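Local coordinates for protein endoglucanase (Thermotoga maritima, PDB 2FVG) that is named an endoglucanase but belongs to the M42 peptidases and probably acts as an aminopeptidase with two divalent metal ions per subunit, at residues Pro92-Gln97 with Val148-Asp153; Trp235-Gly240 with Gln274-Thr279. All coordinates share one frame; numbering follows the deposited sequence.

Contact 1 (92-97 with 148-153) lies in the six-stranded antiparallel sheet, contact 2 (235-240 with 274-279) at the margin of the larger mixed sheet. Their centres are 28 Å apart and their nearest atoms about 15 Å, so neither touches the other. Both lie near the predicted two-metal site. The side chain of Lys94 in contact 1 is about 6 Å from that of His308, a predicted ligand of the second zinc, and the side chain of Lys276 in contact 2 is about 6 Å from that of Glu220, a predicted ligand of the first. Contact 1 also borders a bound 1,2-ethanediol, about 3 Å from the Phe150 side chain, probably a crystallisation additive.

Contact 1: residues Pro92-Gln97 with Val148-Asp153; sequences PGKVVQ and VSFVSD
Val96 faces Phe150 as an antiparallel non-hydrogen-bonded pair, CA to CA 4.2 Å, while strands 95-97 and 148-150 run at 140° to each other and so depart clearly from a straight antiparallel course. Gln97 and Ser149 form the adjoining hydrogen-bonded pair: Gln97 N donates to Ser149 O over 2.8 Å, and Ser149 N to Gln97 O over 3.0 Å. Beyond Phe150, Val151 N reaches Val95 O at 2.9 Å, coming from above the carbonyl plane, 35° out of it. A water donates both to this oxygen and to Val151 O, so Val95 O accepts two bonds and the backbones remain bridged past the end of strand 148-150.

On one face, Val148 CG1, anti to the backbone N (chi1 -178°), presses against Val96 CB at 3.6 Å; Ile128 of strand 126-129 touches both valines. On the other face, Ser149 OG sits beside Gln97 CG at 3.5 Å, and Pro11 touches both residues, while Gln97 OE1 accepts a hydrogen bond from Asn100 N. Val151 CG2 packs on Gln97 CB at 3.7 Å. Lys94 meets Phe150 through its aliphatic part, CG to CE1 4.1 Å, at an oblique approach to the ring, and Phe67 meets the same ring edge-to-face.

Strand 95-98 turns back into 101-107 and pairs with it antiparallel, and strand 147-150 is flanked by 66-72, which makes this the central seam of a six-stranded antiparallel sheet, consistent with the smaller beta domain that accompanies the catalytic domain in M42 peptidases.

Contact 2: residues Trp235-Gly240 with Gln274-Thr279; sequences WATHLG and QMKRRT
Gln274 reaches His238 with CG between its own backbone N and carbonyl carbon (chi1 58°) and CD extended beyond it (chi2 -172°), which carries the amide up to the loop backbone. There OE1 accepts a nearly straight bond from His238 N at 2.8 Å, and NE2 donates to His238 O, also at 2.8 Å, with that oxygen close to the amide plane. Both backbone polar atoms of His238 are thus gripped by one side chain, and NE2 has a second acceptor in Gly242 O. Thr237 CG2 rests against Gln274 CD at 3.5 Å. An alanine at Gln274 would probably leave His238 N and O without these partners and open a gap beside the Thr237 methyl. The amide extends from strand 274-275, an outer strand of the mixed sheet parallel to 244-245, and so ties the loop that leads into 244-245 to the sheet's margin. Further along, Thr237 OG1 donates to Arg277 O at 2.7 Å, and a water joins this oxygen to Thr237 N. Arg277 NH1 meets Trp235 at the ring edge, 3.6 Å from CE3, with the guanidinium and indole planes 70° apart. The His238 ring, near Arg277 NH2, is hydrogen-bonded through NE2 to Lys234 O.

Contact 1: residues Pro92-Gln97 with Val148-Asp153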
ATOM      1  N   PRO A  92       7.958  20.096 -10.183  1.00 40.14           N
ATOM      2  CA  PRO A  92       9.273  20.727 -10.339  1.00 37.14           C
ATOM      3  C   PRO A  92      10.151  20.606  -9.089  1.00 35.23           C
ATOM      4  O   PRO A  92       9.684  20.854  -7.972  1.00 32.78           O
ATOM      5  CB  PRO A  92       8.922  22.180 -10.638  1.00 37.81           C
ATOM      6  CG  PRO A  92       7.641  22.079 -11.370  1.00 38.39           C
ATOM      7  CD  PRO A  92       6.882  20.988 -10.655  1.00 39.49           C
ATOM      8  N   GLY A  93      11.398  20.184  -9.292  1.00 34.67           N
ATOM      9  CA  GLY A  93      12.357  19.998  -8.195  1.00 35.23           C
ATOM     10  C   GLY A  93      12.322  18.650  -7.479  1.00 34.86           C
ATOM     11  O   GLY A  93      13.177  18.383  -6.638  1.00 35.40           O
ATOM     12  N   LYS A  94      11.340  17.804  -7.790  1.00 35.02           N
ATOM     13  CA  LYS A  94      11.234  16.476  -7.157  1.00 33.09           C
ATOM     14  C   LYS A  94      12.273  15.491  -7.676  1.00 32.09           C
ATOM     15  O   LYS A  94      12.562  15.468  -8.874  1.00 29.88           O
ATOM     16  CB  LYS A  94       9.838  15.874  -7.326  1.00 34.71           C
ATOM     17  CG  LYS A  94       8.905  15.976  -6.118  1.00 32.20           C
ATOM     18  CD  LYS A  94       8.720  17.369  -5.609  1.00 44.76           C
ATOM     19  CE  LYS A  94       7.792  17.363  -4.411  1.00 50.78           C
ATOM     20  NZ  LYS A  94       7.584  18.749  -3.918  1.00 54.62           N
ATOM     21  N   VAL A  95      12.835  14.689  -6.766  1.00 29.12           N
ATOM     22  CA  VAL A  95      13.827  13.671  -7.149  1.00 28.59           C
ATOM     23  C   VAL A  95      13.132  12.343  -7.437  1.00 28.26           C
ATOM     24  O   VAL A  95      12.283  11.862  -6.653  1.00 31.55           O
ATOM     25  CB  VAL A  95      14.942  13.467  -6.094  1.00 30.98           C
ATOM     26  CG1 VAL A  95      16.042  12.572  -6.656  1.00 28.86           C
ATOM     27  CG2 VAL A  95      15.552  14.801  -5.691  1.00 34.23           C
ATOM     28  N   VAL A  96      13.529  11.732  -8.541  1.00 25.84           N
ATOM     29  CA  VAL A  96      12.926  10.499  -8.992  1.00 26.39           C
ATOM     30  C   VAL A  96      14.024   9.549  -9.394  1.00 27.55           C
ATOM     31  O   VAL A  96      15.193   9.946  -9.453  1.00 27.10           O
ATOM     32  CB  VAL A  96      12.030  10.743 -10.217  1.00 25.97           C
ATOM     33  CG1 VAL A  96      10.759  11.506  -9.832  1.00 24.46           C
ATOM     34  CG2 VAL A  96      12.800  11.467 -11.319  1.00 27.49           C
ATOM     35  N   GLN A  97      13.668   8.304  -9.680  1.00 26.31           N
ATOM     36  CA  GLN A  97      14.684   7.355 -10.112  1.00 30.31           C
ATOM     37  C   GLN A  97      14.172   6.391 -11.160  1.00 29.77           C
ATOM     38  O   GLN A  97      12.994   6.066 -11.173  1.00 31.17           O
ATOM     39  CB  GLN A  97      15.223   6.547  -8.946  1.00 32.23           C
ATOM     40  CG  GLN A  97      14.271   5.489  -8.459  1.00 43.01           C
ATOM     41  CD  GLN A  97      15.001   4.212  -8.095  1.00 54.47           C
ATOM     42  OE1 GLN A  97      14.895   3.199  -8.804  1.00 58.91           O
ATOM     43  NE2 GLN A  97      15.791   4.265  -7.035  1.00 54.71           N
ATOM     44  N   VAL A 148       9.394   5.139 -13.456  1.00 30.60           N
ATOM     45  CA  VAL A 148      10.031   6.194 -12.689  1.00 28.29           C
ATOM     46  C   VAL A 148       9.352   6.304 -11.342  1.00 27.43           C
ATOM     47  O   VAL A 148       8.145   6.471 -11.277  1.00 26.14           O
ATOM     48  CB  VAL A 148       9.827   7.545 -13.418  1.00 29.54           C
ATOM     49  CG1 VAL A 148      10.521   8.669 -12.677  1.00 29.41           C
ATOM     50  CG2 VAL A 148      10.311   7.456 -14.888  1.00 28.94           C
ATOM     51  N   SER A 149      10.100   6.184 -10.254  1.00 27.49           N
ATOM     52  CA  SER A 149       9.462   6.350  -8.959  1.00 29.61           C
ATOM     53  C   SER A 149      10.068   7.542  -8.225  1.00 31.66           C
ATOM     54  O   SER A 149      11.152   8.013  -8.580  1.00 30.89           O
ATOM     55  CB  SER A 149       9.571   5.074  -8.141  1.00 29.42           C
ATOM     56  OG  SER A 149      10.911   4.744  -7.905  1.00 33.43           O
ATOM     57  N   PHE A 150       9.351   8.057  -7.229  1.00 30.45           N
ATOM     58  CA  PHE A 150       9.883   9.120  -6.405  1.00 30.24           C
ATOM     59  C   PHE A 150      11.008   8.563  -5.560  1.00 28.84           C
ATOM     60  O   PHE A 150      11.042   7.363  -5.243  1.00 35.53           O
ATOM     61  CB  PHE A 150       8.823   9.691  -5.468  1.00 27.98           C
ATOM     62  CG  PHE A 150       7.768  10.459  -6.155  1.00 30.17           C
ATOM     63  CD1 PHE A 150       8.000  11.773  -6.548  1.00 29.78           C
ATOM     64  CD2 PHE A 150       6.529   9.893  -6.388  1.00 26.92           C
ATOM     65  CE1 PHE A 150       7.002  12.516  -7.185  1.00 33.12           C
ATOM     66  CE2 PHE A 150       5.535  10.614  -7.012  1.00 29.01           C
ATOM     67  CZ  PHE A 150       5.774  11.931  -7.420  1.00 33.73           C
ATOM     68  N   VAL A 151      11.936   9.433  -5.192  1.00 29.86           N
ATOM     69  CA  VAL A 151      13.012   9.045  -4.297  1.00 31.69           C
ATOM     70  C   VAL A 151      12.678   9.669  -2.948  1.00 33.27           C
ATOM     71  O   VAL A 151      12.294  10.843  -2.864  1.00 30.07           O
ATOM     72  CB  VAL A 151      14.380   9.512  -4.789  1.00 32.21           C
ATOM     73  CG1 VAL A 151      15.400   9.480  -3.653  1.00 32.81           C
ATOM     74  CG2 VAL A 151      14.838   8.654  -5.943  1.00 29.27           C
ATOM     75  N   SER A 152      12.786   8.870  -1.898  1.00 34.95           N
ATOM     76  CA  SER A 152      12.535   9.374  -0.574  1.00 39.21           C
ATOM     77  C   SER A 152      13.250   8.543   0.464  1.00 39.96           C
ATOM     78  O   SER A 152      13.522   7.361   0.260  1.00 44.09           O
ATOM     79  CB  SER A 152      11.040   9.417  -0.270  1.00 40.62           C
ATOM     80  OG  SER A 152      10.828  10.117   0.942  1.00 50.11           O
ATOM     81  N   ASP A 153      13.561   9.200   1.569  1.00 36.77           N
ATOM     82  CA  ASP A 153      14.222   8.605   2.689  1.00 37.66           C
ATOM     83  C   ASP A 153      13.110   8.164   3.635  1.00 36.29           C
ATOM     84  O   ASP A 153      11.944   8.469   3.423  1.00 39.17           O
ATOM     85  CB  ASP A 153      15.099   9.689   3.326  1.00 40.12           C
ATOM     86  CG  ASP A 153      16.160   9.133   4.258  1.00 47.88           C
ATOM     87  OD1 ASP A 153      16.136   7.917   4.582  1.00 53.68           O
ATOM     88  OD2 ASP A 153      17.029   9.933   4.669  1.00 58.52           O
TER
HETATM   89  O   HOH W   1      11.098  12.800  -4.530  1.00 49.62           O

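Contact 2: residues Trp235-Gly240 with Gln274-Thr279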
ATOM      1  N   TRP A 235     -12.057  17.424  11.899  1.00 33.16           N
ATOM      2  CA  TRP A 235     -12.995  16.379  11.452  1.00 33.99           C
ATOM      3  C   TRP A 235     -12.347  15.464  10.389  1.00 31.28           C
ATOM      4  O   TRP A 235     -12.745  15.441   9.229  1.00 31.46           O
ATOM      5  CB  TRP A 235     -14.316  16.993  10.948  1.00 34.96           C
ATOM      6  CG  TRP A 235     -14.804  18.121  11.817  1.00 39.83           C
ATOM      7  CD1 TRP A 235     -14.831  19.454  11.495  1.00 40.61           C
ATOM      8  CD2 TRP A 235     -15.280  18.028  13.169  1.00 40.66           C
ATOM      9  NE1 TRP A 235     -15.313  20.193  12.551  1.00 41.94           N
ATOM     10  CE2 TRP A 235     -15.595  19.347  13.593  1.00 42.91           C
ATOM     11  CE3 TRP A 235     -15.481  16.963  14.058  1.00 43.46           C
ATOM     12  CZ2 TRP A 235     -16.103  19.628  14.874  1.00 40.13           C
ATOM     13  CZ3 TRP A 235     -15.995  17.243  15.340  1.00 43.71           C
ATOM     14  CH2 TRP A 235     -16.295  18.566  15.730  1.00 43.20           C
ATOM     15  N   ALA A 236     -11.343  14.708  10.807  1.00 30.53           N
ATOM     16  CA  ALA A 236     -10.615  13.816   9.914  1.00 28.33           C
ATOM     17  C   ALA A 236     -10.150  12.602  10.688  1.00 27.29           C
ATOM     18  O   ALA A 236     -10.360  12.536  11.893  1.00 29.96           O
ATOM     19  CB  ALA A 236      -9.421  14.549   9.309  1.00 28.77           C
ATOM     20  N   THR A 237      -9.549  11.641   9.987  1.00 26.04           N
ATOM     21  CA  THR A 237      -8.996  10.446  10.586  1.00 30.68           C
ATOM     22  C   THR A 237      -7.658  10.910  11.150  1.00 31.32           C
ATOM     23  O   THR A 237      -6.818  11.443  10.410  1.00 33.53           O
ATOM     24  CB  THR A 237      -8.782   9.339   9.534  1.00 30.35           C
ATOM     25  OG1 THR A 237      -9.971   9.187   8.754  1.00 32.08           O
ATOM     26  CG2 THR A 237      -8.463   8.019  10.208  1.00 31.96           C
ATOM     27  N   HIS A 238      -7.441  10.728  12.445  1.00 30.82           N
ATOM     28  CA  HIS A 238      -6.213  11.274  13.029  1.00 28.51           C
ATOM     29  C   HIS A 238      -5.104  10.348  13.430  1.00 24.97           C
ATOM     30  O   HIS A 238      -5.343   9.241  13.899  1.00 28.47           O
ATOM     31  CB  HIS A 238      -6.563  12.155  14.221  1.00 29.98           C
ATOM     32  CG  HIS A 238      -7.509  13.258  13.875  1.00 34.65           C
ATOM     33  ND1 HIS A 238      -7.213  14.223  12.929  1.00 36.12           N
ATOM     34  CD2 HIS A 238      -8.739  13.558  14.352  1.00 32.48           C
ATOM     35  CE1 HIS A 238      -8.228  15.062  12.830  1.00 36.59           C
ATOM     36  NE2 HIS A 238      -9.164  14.683  13.686  1.00 37.21           N
ATOM     37  N   LEU A 239      -3.873  10.838  13.264  1.00 25.22           N
ATOM     38  CA  LEU A 239      -2.684  10.126  13.725  1.00 25.83           C
ATOM     39  C   LEU A 239      -2.807  10.004  15.237  1.00 26.97           C
ATOM     40  O   LEU A 239      -3.148  10.974  15.910  1.00 26.97           O
ATOM     41  CB  LEU A 239      -1.411  10.909  13.386  1.00 25.36           C
ATOM     42  CG  LEU A 239      -0.947  11.079  11.933  1.00 25.16           C
ATOM     43  CD1 LEU A 239       0.289  11.918  11.900  1.00 22.92           C
ATOM     44  CD2 LEU A 239      -0.653   9.752  11.307  1.00 25.03           C
ATOM     45  N   GLY A 240      -2.577   8.810  15.763  1.00 28.00           N
ATOM     46  CA  GLY A 240      -2.624   8.599  17.201  1.00 30.40           C
ATOM     47  C   GLY A 240      -3.933   8.060  17.744  1.00 30.42           C
ATOM     48  O   GLY A 240      -3.949   7.488  18.834  1.00 31.28           O
ATOM     49  N   GLN A 274     -10.730   4.264  15.526  1.00 27.08           N
ATOM     50  CA  GLN A 274     -11.540   5.444  15.243  1.00 29.33           C
ATOM     51  C   GLN A 274     -12.402   5.124  14.049  1.00 27.82           C
ATOM     52  O   GLN A 274     -12.171   4.116  13.390  1.00 27.89           O
ATOM     53  CB  GLN A 274     -10.674   6.692  14.951  1.00 29.60           C
ATOM     54  CG  GLN A 274      -9.690   6.558  13.768  1.00 27.39           C
ATOM     55  CD  GLN A 274      -8.743   7.741  13.675  1.00 26.53           C
ATOM     56  OE1 GLN A 274      -9.172   8.884  13.758  1.00 21.06           O
ATOM     57  NE2 GLN A 274      -7.443   7.473  13.509  1.00 22.49           N
HETATM   58  N   MSE A 275     -13.417   5.951  13.807  1.00 26.16           N
HETATM   59  CA  MSE A 275     -14.237   5.835  12.614  1.00 27.46           C
HETATM   60  C   MSE A 275     -13.447   6.456  11.494  1.00 28.88           C
HETATM   61  O   MSE A 275     -12.664   7.363  11.700  1.00 29.27           O
HETATM   62  CB  MSE A 275     -15.547   6.599  12.744  1.00 28.47           C
HETATM   63  CG  MSE A 275     -16.420   6.147  13.903  1.00 37.34           C
HETATM   64 SE   MSE A 275     -16.939   4.248  13.709  1.00 52.87          SE
HETATM   65  CE  MSE A 275     -17.879   3.954  15.461  1.00 41.63           C
ATOM     66  N   LYS A 276     -13.677   5.963  10.296  1.00 30.61           N
ATOM     67  CA  LYS A 276     -13.035   6.464   9.127  1.00 32.33           C
ATOM     68  C   LYS A 276     -13.738   7.766   8.716  1.00 35.48           C
ATOM     69  O   LYS A 276     -14.952   7.776   8.483  1.00 36.88           O
ATOM     70  CB  LYS A 276     -13.163   5.401   8.049  1.00 32.17           C
ATOM     71  CG  LYS A 276     -12.892   5.880   6.638  1.00 28.87           C
ATOM     72  CD  LYS A 276     -11.440   5.985   6.338  1.00 33.47           C
ATOM     73  CE  LYS A 276     -11.257   6.573   4.938  1.00 42.65           C
ATOM     74  NZ  LYS A 276     -12.072   5.887   3.885  1.00 52.67           N
ATOM     75  N   ARG A 277     -12.985   8.865   8.683  1.00 35.01           N
ATOM     76  CA  ARG A 277     -13.496  10.168   8.247  1.00 36.55           C
ATOM     77  C   ARG A 277     -12.633  10.646   7.107  1.00 41.11           C
ATOM     78  O   ARG A 277     -11.435  10.857   7.289  1.00 45.06           O
ATOM     79  CB  ARG A 277     -13.479  11.199   9.378  1.00 33.12           C
ATOM     80  CG  ARG A 277     -14.578  10.990  10.385  1.00 28.95           C
ATOM     81  CD  ARG A 277     -14.597  12.050  11.461  1.00 24.84           C
ATOM     82  NE  ARG A 277     -13.461  11.925  12.380  1.00 34.59           N
ATOM     83  CZ  ARG A 277     -13.323  12.655  13.488  1.00 37.48           C
ATOM     84  NH1 ARG A 277     -14.257  13.541  13.826  1.00 38.79           N
ATOM     85  NH2 ARG A 277     -12.261  12.497  14.266  1.00 37.50           N
ATOM     86  N   ARG A 278     -13.228  10.812   5.931  1.00 44.48           N
ATOM     87  CA  ARG A 278     -12.487  11.260   4.755  1.00 45.60           C
ATOM     88  C   ARG A 278     -13.132  12.513   4.197  1.00 46.87           C
ATOM     89  O   ARG A 278     -14.346  12.526   3.985  1.00 47.77           O
ATOM     90  CB  ARG A 278     -12.513  10.149   3.709  1.00 46.12           C
ATOM     91  CG  ARG A 278     -11.849  10.472   2.383  1.00 53.58           C
ATOM     92  CD  ARG A 278     -12.114   9.353   1.379  1.00 55.14           C
ATOM     93  NE  ARG A 278     -11.589   9.665   0.057  1.00 50.98           N
ATOM     94  N   THR A 279     -12.333  13.554   3.949  1.00 48.63           N
ATOM     95  CA  THR A 279     -12.848  14.828   3.386  1.00 50.21           C
ATOM     96  C   THR A 279     -13.225  14.739   1.899  1.00 50.30           C
ATOM     97  O   THR A 279     -12.698  13.906   1.154  1.00 50.40           O
ATOM     98  CB  THR A 279     -11.858  16.004   3.576  1.00 50.70           C
TER
HETATM   99  O   HOH W   2      -8.760  11.677   6.993  1.00 56.59           O